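Local coordinates for protein dual function macrocyclase-peptidase POPB (PDB 5N4B) that cleaves peptides after proline and closes peptide precursors of the amanitin toxins into macrocycles, acting as a dual-function serine peptidase and macrocyclase, at residues 398-407 with 417-426; 7-15 with 51-62. The protein carries 1 engineered substitution. All coordinates share one frame; numbering follows the deposited sequence.

Contact 1: residues 398-407 with 417-426; sequences LAPDFVGAAS and FFLTLSGFNT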
# COMPACT_ATOMS: atom_id res chain seq x y z
N LEU A 398 10.74 22.67 7.69
CA LEU A 398 9.97 22.36 8.89
C LEU A 398 10.43 21.01 9.43
O LEU A 398 10.71 20.08 8.67
CB LEU A 398 8.47 22.32 8.59
CG LEU A 398 7.90 23.64 8.09
CD1 LEU A 398 6.42 23.48 7.79
CD2 LEU A 398 8.15 24.72 9.17
N ALA A 399 10.49 20.88 10.77
CA ALA A 399 10.93 19.65 11.42
C ALA A 399 12.28 19.20 10.86
O ALA A 399 12.44 18.06 10.43
CB ALA A 399 9.90 18.54 11.28
N PRO A 400 13.28 20.08 10.88
CA PRO A 400 14.54 19.76 10.24
C PRO A 400 15.31 18.60 10.82
O PRO A 400 16.19 18.08 10.13
CB PRO A 400 15.34 21.06 10.38
CG PRO A 400 14.75 21.69 11.55
CD PRO A 400 13.31 21.40 11.51
N ASP A 401 15.04 18.19 12.05
CA ASP A 401 15.75 17.06 12.67
C ASP A 401 15.01 15.74 12.54
O ASP A 401 15.51 14.71 13.01
CB ASP A 401 15.99 17.34 14.16
CG ASP A 401 16.78 18.59 14.40
OD1 ASP A 401 17.84 18.77 13.75
OD2 ASP A 401 16.33 19.38 15.25
N PHE A 402 13.83 15.75 11.93
CA PHE A 402 13.04 14.54 11.78
C PHE A 402 13.69 13.63 10.75
O PHE A 402 14.09 14.06 9.67
CB PHE A 402 11.62 14.90 11.31
CG PHE A 402 10.84 13.72 10.85
CD1 PHE A 402 10.49 12.73 11.74
CD2 PHE A 402 10.55 13.54 9.53
CE1 PHE A 402 9.83 11.62 11.32
CE2 PHE A 402 9.88 12.44 9.12
CZ PHE A 402 9.50 11.48 10.03
N VAL A 403 13.75 12.34 11.06
CA VAL A 403 14.27 11.30 10.17
C VAL A 403 13.21 10.23 9.98
O VAL A 403 12.91 9.44 10.89
CB VAL A 403 15.57 10.69 10.70
CG1 VAL A 403 16.11 9.64 9.73
CG2 VAL A 403 16.62 11.75 10.91
N GLY A 404 12.62 10.18 8.80
CA GLY A 404 11.61 9.19 8.54
C GLY A 404 10.77 9.55 7.33
O GLY A 404 11.27 10.15 6.36
N ALA A 405 9.50 9.20 7.39
CA ALA A 405 8.53 9.44 6.34
C ALA A 405 7.51 10.45 6.82
O ALA A 405 7.08 10.42 7.99
CB ALA A 405 7.81 8.14 5.94
N ALA A 406 7.10 11.35 5.94
CA ALA A 406 6.19 12.44 6.28
C ALA A 406 5.07 12.56 5.25
O ALA A 406 5.24 12.26 4.07
CB ALA A 406 6.93 13.73 6.32
N SER A 407 3.90 13.00 5.71
CA SER A 407 2.79 13.35 4.83
C SER A 407 2.13 14.63 5.32
O SER A 407 2.23 14.98 6.50
CB SER A 407 1.70 12.31 4.86
OG SER A 407 2.19 11.04 4.60
N PHE A 417 -2.00 23.77 8.58
CA PHE A 417 -1.85 22.45 8.03
C PHE A 417 -1.22 21.55 9.08
O PHE A 417 -0.65 22.01 10.07
CB PHE A 417 -1.05 22.42 6.72
CG PHE A 417 0.37 22.94 6.80
CD1 PHE A 417 1.40 22.08 7.10
CD2 PHE A 417 0.65 24.28 6.53
CE1 PHE A 417 2.72 22.59 7.14
CE2 PHE A 417 1.95 24.76 6.58
CZ PHE A 417 2.97 23.91 6.89
N PHE A 418 -1.30 20.23 8.83
CA PHE A 418 -0.65 19.24 9.66
C PHE A 418 0.35 18.43 8.87
O PHE A 418 0.30 18.29 7.64
CB PHE A 418 -1.66 18.23 10.26
CG PHE A 418 -2.66 18.86 11.13
CD1 PHE A 418 -2.33 19.24 12.42
CD2 PHE A 418 -3.95 19.11 10.66
CE1 PHE A 418 -3.26 19.87 13.22
CE2 PHE A 418 -4.88 19.74 11.51
CZ PHE A 418 -4.51 20.13 12.73
N LEU A 419 1.32 17.89 9.62
CA LEU A 419 2.25 16.88 9.13
C LEU A 419 2.10 15.63 9.99
O LEU A 419 2.06 15.73 11.23
CB LEU A 419 3.70 17.34 9.19
CG LEU A 419 4.03 18.65 8.52
CD1 LEU A 419 5.49 19.04 8.87
CD2 LEU A 419 3.81 18.59 7.07
N THR A 420 2.04 14.48 9.34
CA THR A 420 2.11 13.21 10.05
C THR A 420 3.48 12.60 9.79
O THR A 420 3.92 12.47 8.64
CB THR A 420 0.98 12.26 9.68
OG1 THR A 420 0.98 12.00 8.30
CG2 THR A 420 -0.35 12.92 9.99
N LEU A 421 4.19 12.29 10.87
CA LEU A 421 5.61 11.93 10.87
C LEU A 421 5.76 10.58 11.54
O LEU A 421 5.26 10.37 12.66
CB LEU A 421 6.42 12.99 11.66
CG LEU A 421 6.19 14.43 11.19
CD1 LEU A 421 6.91 15.34 12.15
CD2 LEU A 421 6.65 14.64 9.76
N SER A 422 6.45 9.66 10.89
CA SER A 422 6.76 8.38 11.53
C SER A 422 8.03 7.81 10.93
O SER A 422 8.51 8.26 9.90
CB SER A 422 5.62 7.38 11.42
OG SER A 422 5.51 6.86 10.10
N GLY A 423 8.59 6.80 11.59
CA GLY A 423 9.78 6.17 11.11
C GLY A 423 10.13 5.00 11.99
O GLY A 423 9.33 4.59 12.83
N PHE A 424 11.30 4.42 11.77
CA PHE A 424 11.60 3.16 12.42
C PHE A 424 11.54 3.25 13.93
O PHE A 424 11.16 2.25 14.58
CB PHE A 424 12.97 2.63 11.97
CG PHE A 424 13.03 2.28 10.51
CD1 PHE A 424 12.27 1.28 9.99
CD2 PHE A 424 13.89 2.96 9.67
CE1 PHE A 424 12.29 0.94 8.67
CE2 PHE A 424 13.96 2.63 8.34
CZ PHE A 424 13.17 1.63 7.82
N ASN A 425 11.89 4.40 14.50
CA ASN A 425 11.79 4.63 15.94
C ASN A 425 10.95 5.85 16.30
O ASN A 425 11.07 6.38 17.40
CB ASN A 425 13.17 4.67 16.58
CG ASN A 425 14.02 5.79 16.05
OD1 ASN A 425 13.51 6.78 15.51
ND2 ASN A 425 15.34 5.63 16.18
N THR A 426 10.04 6.26 15.41
CA THR A 426 9.11 7.37 15.66
C THR A 426 7.70 6.82 15.49
O THR A 426 7.25 6.59 14.35
CB THR A 426 9.32 8.56 14.72
OG1 THR A 426 10.64 9.08 14.94
CG2 THR A 426 8.28 9.64 14.98
O HOH W 1 13.20 6.41 10.35
O HOH W 2 12.11 7.90 13.10
O HOH W 3 4.68 8.79 8.18
O HOH W 4 2.14 9.60 7.66
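Leu-421 lies against Phe-402 where a chain leaving one propeller blade opens the next. Leu-398 ends the outer strand 394-398 and residues 399-404 lead back to the next blade; strands 405-409 and 416-423 then form the first beta hairpin of the seventh four-stranded blade. Two hydrogen-bonded antiparallel pairs, Ala-405 with Ser-422 and Ser-407 with Thr-420, flank the non-hydrogen-bonded pair Ala-406 and Leu-421. The bond from Ala-405 N to Ser-422 O measures 2.9 Å and is nearly straight at both ends.

Leu-421 illustrates how one side chain can join strand to connection. Its CB makes a CH-pi contact over one face of the Phe-402 ring, 4.0 Å from the centroid. A chi1 of -53° sets CG anti to the carbonyl carbon, and from there CD2 meets Ala-406 CB at 3.6 Å and also touches the CD2-CE2 side of the ring, whereas CD1 reaches more loosely toward Ala-399 CB, 4.5 Å away. Gly-404 N lies off-centre over the other face of the Phe-402 ring, while Ser-422 O sits in plane at its edge, 3.4 Å from CZ. Farther out, Leu-398 CD1 approaches the edge of the Phe-417 ring at CZ (3.6 Å).

The face bearing Ser-407, Thr-420 and Ser-422, along with Ala-405, is largely polar and meets the bound peptide, a polar side chain of which is hydrogen-bonded to Thr-420 OG1. A water there bridges Ala-405 O and Ser-422 OG. Where the strands part, Gly-404 and Gly-423 bring their backbones close together, and a second water ties the connection to the following turn: it donates to Val-403 O and to Asn-425 OD1, and accepts from Thr-426 OG1 over 2.6 Å.

Contact 2: residues 7-15 with 51-62; sequences WAPGNYPST and WTTAQADLAQSY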
# COMPACT_ATOMS: atom_id res chain seq x y z
N TRP A 7 7.70 -33.57 12.62
CA TRP A 7 7.82 -33.28 11.19
C TRP A 7 9.15 -33.74 10.62
O TRP A 7 10.20 -33.58 11.28
CB TRP A 7 7.65 -31.77 10.95
CG TRP A 7 7.81 -31.44 9.46
CD1 TRP A 7 6.81 -31.41 8.54
CD2 TRP A 7 9.04 -31.17 8.73
NE1 TRP A 7 7.33 -31.12 7.30
CE2 TRP A 7 8.69 -30.98 7.39
CE3 TRP A 7 10.37 -31.06 9.08
CZ2 TRP A 7 9.62 -30.74 6.42
CZ3 TRP A 7 11.33 -30.79 8.11
CH2 TRP A 7 10.94 -30.64 6.76
N ALA A 8 9.12 -34.28 9.40
CA ALA A 8 10.35 -34.70 8.74
C ALA A 8 10.26 -34.47 7.24
O ALA A 8 9.16 -34.41 6.66
CB ALA A 8 10.62 -36.19 8.96
N PRO A 9 11.40 -34.40 6.56
CA PRO A 9 11.41 -34.27 5.10
C PRO A 9 10.70 -35.42 4.41
O PRO A 9 10.63 -36.54 4.93
CB PRO A 9 12.91 -34.28 4.77
CG PRO A 9 13.59 -33.82 6.01
CD PRO A 9 12.75 -34.32 7.13
N GLY A 10 10.11 -35.13 3.25
CA GLY A 10 9.52 -36.14 2.38
C GLY A 10 8.10 -36.54 2.71
O GLY A 10 7.64 -37.61 2.26
N ASN A 11 7.39 -35.74 3.47
CA ASN A 11 6.04 -36.09 3.90
C ASN A 11 5.02 -35.06 3.46
O ASN A 11 4.09 -34.70 4.20
CB ASN A 11 5.97 -36.24 5.41
CG ASN A 11 6.73 -37.44 5.90
OD1 ASN A 11 6.45 -38.57 5.49
ND2 ASN A 11 7.72 -37.20 6.76
N TYR A 12 5.17 -34.55 2.23
CA TYR A 12 4.27 -33.52 1.80
C TYR A 12 3.00 -34.15 1.24
O TYR A 12 2.97 -35.35 0.87
CB TYR A 12 4.95 -32.63 0.76
CG TYR A 12 6.11 -31.87 1.33
CD1 TYR A 12 5.91 -30.90 2.33
CD2 TYR A 12 7.39 -32.06 0.88
CE1 TYR A 12 6.92 -30.21 2.88
CE2 TYR A 12 8.48 -31.35 1.44
CZ TYR A 12 8.22 -30.40 2.45
OH TYR A 12 9.24 -29.69 3.03
N PRO A 13 1.93 -33.38 1.21
CA PRO A 13 0.67 -33.88 0.67
C PRO A 13 0.78 -34.40 -0.76
O PRO A 13 1.49 -33.84 -1.61
CB PRO A 13 -0.24 -32.64 0.74
CG PRO A 13 0.28 -31.85 1.87
CD PRO A 13 1.79 -32.00 1.72
N SER A 14 0.03 -35.46 -1.01
CA SER A 14 -0.12 -36.01 -2.35
C SER A 14 -0.73 -34.96 -3.26
O SER A 14 -1.79 -34.40 -2.97
CB SER A 14 -1.05 -37.23 -2.26
OG SER A 14 -1.36 -37.74 -3.54
N THR A 15 -0.05 -34.65 -4.35
CA THR A 15 -0.42 -33.54 -5.23
C THR A 15 -0.36 -34.03 -6.67
O THR A 15 0.73 -34.24 -7.21
CB THR A 15 0.49 -32.35 -5.03
OG1 THR A 15 0.47 -32.03 -3.65
CG2 THR A 15 0.01 -31.12 -5.81
N TRP A 51 -6.40 -30.40 -0.85
CA TRP A 51 -4.99 -30.06 -0.89
C TRP A 51 -4.68 -28.87 0.01
O TRP A 51 -3.71 -28.91 0.78
CB TRP A 51 -4.56 -29.79 -2.32
CG TRP A 51 -3.09 -29.43 -2.52
CD1 TRP A 51 -2.05 -30.29 -2.74
CD2 TRP A 51 -2.52 -28.12 -2.51
NE1 TRP A 51 -0.87 -29.59 -2.85
CE2 TRP A 51 -1.13 -28.25 -2.72
CE3 TRP A 51 -3.06 -26.86 -2.32
CZ2 TRP A 51 -0.29 -27.14 -2.76
CZ3 TRP A 51 -2.21 -25.77 -2.35
CH2 TRP A 51 -0.84 -25.93 -2.58
N THR A 52 -5.49 -27.82 -0.05
CA THR A 52 -5.21 -26.68 0.80
C THR A 52 -5.36 -27.03 2.28
O THR A 52 -4.59 -26.53 3.11
CB THR A 52 -6.08 -25.46 0.46
OG1 THR A 52 -7.46 -25.79 0.60
CG2 THR A 52 -5.83 -24.98 -0.95
N THR A 53 -6.36 -27.86 2.60
CA THR A 53 -6.56 -28.31 3.97
C THR A 53 -5.37 -29.12 4.44
O THR A 53 -4.83 -28.89 5.53
CB THR A 53 -7.85 -29.12 4.06
OG1 THR A 53 -8.95 -28.27 3.75
CG2 THR A 53 -8.03 -29.69 5.47
N ALA A 54 -4.89 -30.05 3.59
CA ALA A 54 -3.72 -30.85 3.94
C ALA A 54 -2.48 -29.97 4.15
O ALA A 54 -1.69 -30.20 5.08
CB ALA A 54 -3.42 -31.92 2.88
N GLN A 55 -2.29 -28.97 3.30
CA GLN A 55 -1.12 -28.11 3.46
C GLN A 55 -1.23 -27.28 4.73
O GLN A 55 -0.26 -27.14 5.48
CB GLN A 55 -0.99 -27.17 2.27
CG GLN A 55 -0.59 -27.81 0.92
CD GLN A 55 0.86 -28.28 0.85
OE1 GLN A 55 1.68 -27.98 1.72
NE2 GLN A 55 1.14 -29.03 -0.15
N ALA A 56 -2.40 -26.70 4.97
CA ALA A 56 -2.58 -25.83 6.12
C ALA A 56 -2.46 -26.62 7.43
O ALA A 56 -1.84 -26.13 8.39
CB ALA A 56 -3.93 -25.11 6.04
N ASP A 57 -2.93 -27.86 7.44
CA ASP A 57 -2.80 -28.74 8.60
C ASP A 57 -1.34 -29.08 8.84
O ASP A 57 -0.88 -29.07 9.99
CB ASP A 57 -3.61 -30.03 8.40
CG ASP A 57 -5.14 -29.83 8.49
OD1 ASP A 57 -5.62 -28.72 8.87
OD2 ASP A 57 -5.86 -30.82 8.15
N LEU A 58 -0.57 -29.36 7.77
CA LEU A 58 0.87 -29.62 7.92
C LEU A 58 1.58 -28.42 8.49
O LEU A 58 2.44 -28.54 9.37
CB LEU A 58 1.49 -30.04 6.59
CG LEU A 58 2.96 -30.43 6.56
CD1 LEU A 58 3.14 -31.75 7.28
CD2 LEU A 58 3.42 -30.55 5.14
N ALA A 59 1.28 -27.24 7.96
CA ALA A 59 1.96 -26.05 8.45
C ALA A 59 1.64 -25.83 9.92
O ALA A 59 2.54 -25.54 10.72
CB ALA A 59 1.55 -24.83 7.65
N GLN A 60 0.35 -25.94 10.29
CA GLN A 60 -0.00 -25.71 11.68
C GLN A 60 0.58 -26.78 12.59
O GLN A 60 1.02 -26.47 13.70
CB GLN A 60 -1.52 -25.68 11.87
CG GLN A 60 -1.93 -25.32 13.31
CD GLN A 60 -1.45 -23.96 13.67
OE1 GLN A 60 -1.82 -22.96 13.03
NE2 GLN A 60 -0.57 -23.89 14.65
N SER A 61 0.64 -28.03 12.12
CA SER A 61 1.26 -29.08 12.92
C SER A 61 2.74 -28.74 13.18
O SER A 61 3.28 -29.02 14.27
CB SER A 61 1.11 -30.44 12.23
OG SER A 61 1.85 -31.43 12.92
N TYR A 62 3.44 -28.21 12.19
CA TYR A 62 4.84 -27.84 12.38
C TYR A 62 4.96 -26.71 13.39
O TYR A 62 5.76 -26.79 14.33
CB TYR A 62 5.48 -27.42 11.06
CG TYR A 62 6.95 -27.19 11.18
CD1 TYR A 62 7.80 -28.25 11.25
CD2 TYR A 62 7.51 -25.94 11.25
CE1 TYR A 62 9.14 -28.11 11.37
CE2 TYR A 62 8.89 -25.79 11.42
CZ TYR A 62 9.68 -26.89 11.48
OH TYR A 62 11.07 -26.79 11.62
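Trp-7, the first ordered residue, meets Tyr-62 in an edge-to-face aromatic pair: the tyrosine edge is directed at the five-membered ring of the indole, with planes at 81° and centroids 5.2 Å apart. Trp-7 CB adds a close touch at the tyrosine edge, 3.5 Å from Tyr-62 CD1. The irregular N-terminal peptide 7-15 runs along one side of helix 46-64, held by apolar side chains rather than by backbone bonding.

Its tight part centres on Leu-58 and Pro-13. Leu-58 holds CG anti to the backbone N (chi1 -176°), which puts its two methyls in front of the peptide: CD1 goes to the edge of Trp-7 at CD1 (3.9 Å) and CD2 to the edge of Tyr-12 at CD1 (3.8 Å). CD2 also borders Pro-13 CD. The proline ring then spans Ala-54 CB, 3.8 Å from Pro-13 CG, and the amide of Gln-55, whose NE2 lies 3.6 Å from Pro-13 CD.

The looser parts lie between and beyond these anchors: residues 8-10 arch off the helix, and Asn-11 and Ser-14 lie exposed, with Asn-11 ND2 bonded back to Ala-8 O. At the far end Trp-51 NE1 gives Thr-15 OG1 a weak, bent bond (127°), while that hydroxyl donates to Pro-13 O. Trp-7 NE1, by contrast, is buried with no partner in the model.

Beyond the pair lies the hydrolase domain: Gln-55 NE2 bonds Gln-678 OE1 of helix 668-680, Tyr-12 OH receives a bond from Leu-688 N, and Leu-58 and Tyr-62 rest on Leu-689 of strand 688-693, an outermost strand of the eight-stranded sheet.

Overall arrangement
The two contacts lie on opposite sides of the chain's centre, their own centres about 45 Å apart, and share no element. Contact 1 is the more buried, at the start of a propeller blade; contact 2 is a surface contact, in which the N-terminal peptide and its helix lean on the catalytic hydrolase domain. Chemistry follows place: paired backbones set the register of contact 1 and waters complete its polar face beside the bound peptide, whereas in contact 2 rings, a proline and a leucine do most of the work and the one hydrogen bond between the segments is weak. Neither touches the catalytic triad, whose serine is replaced by an engineered alanine at Ala-578.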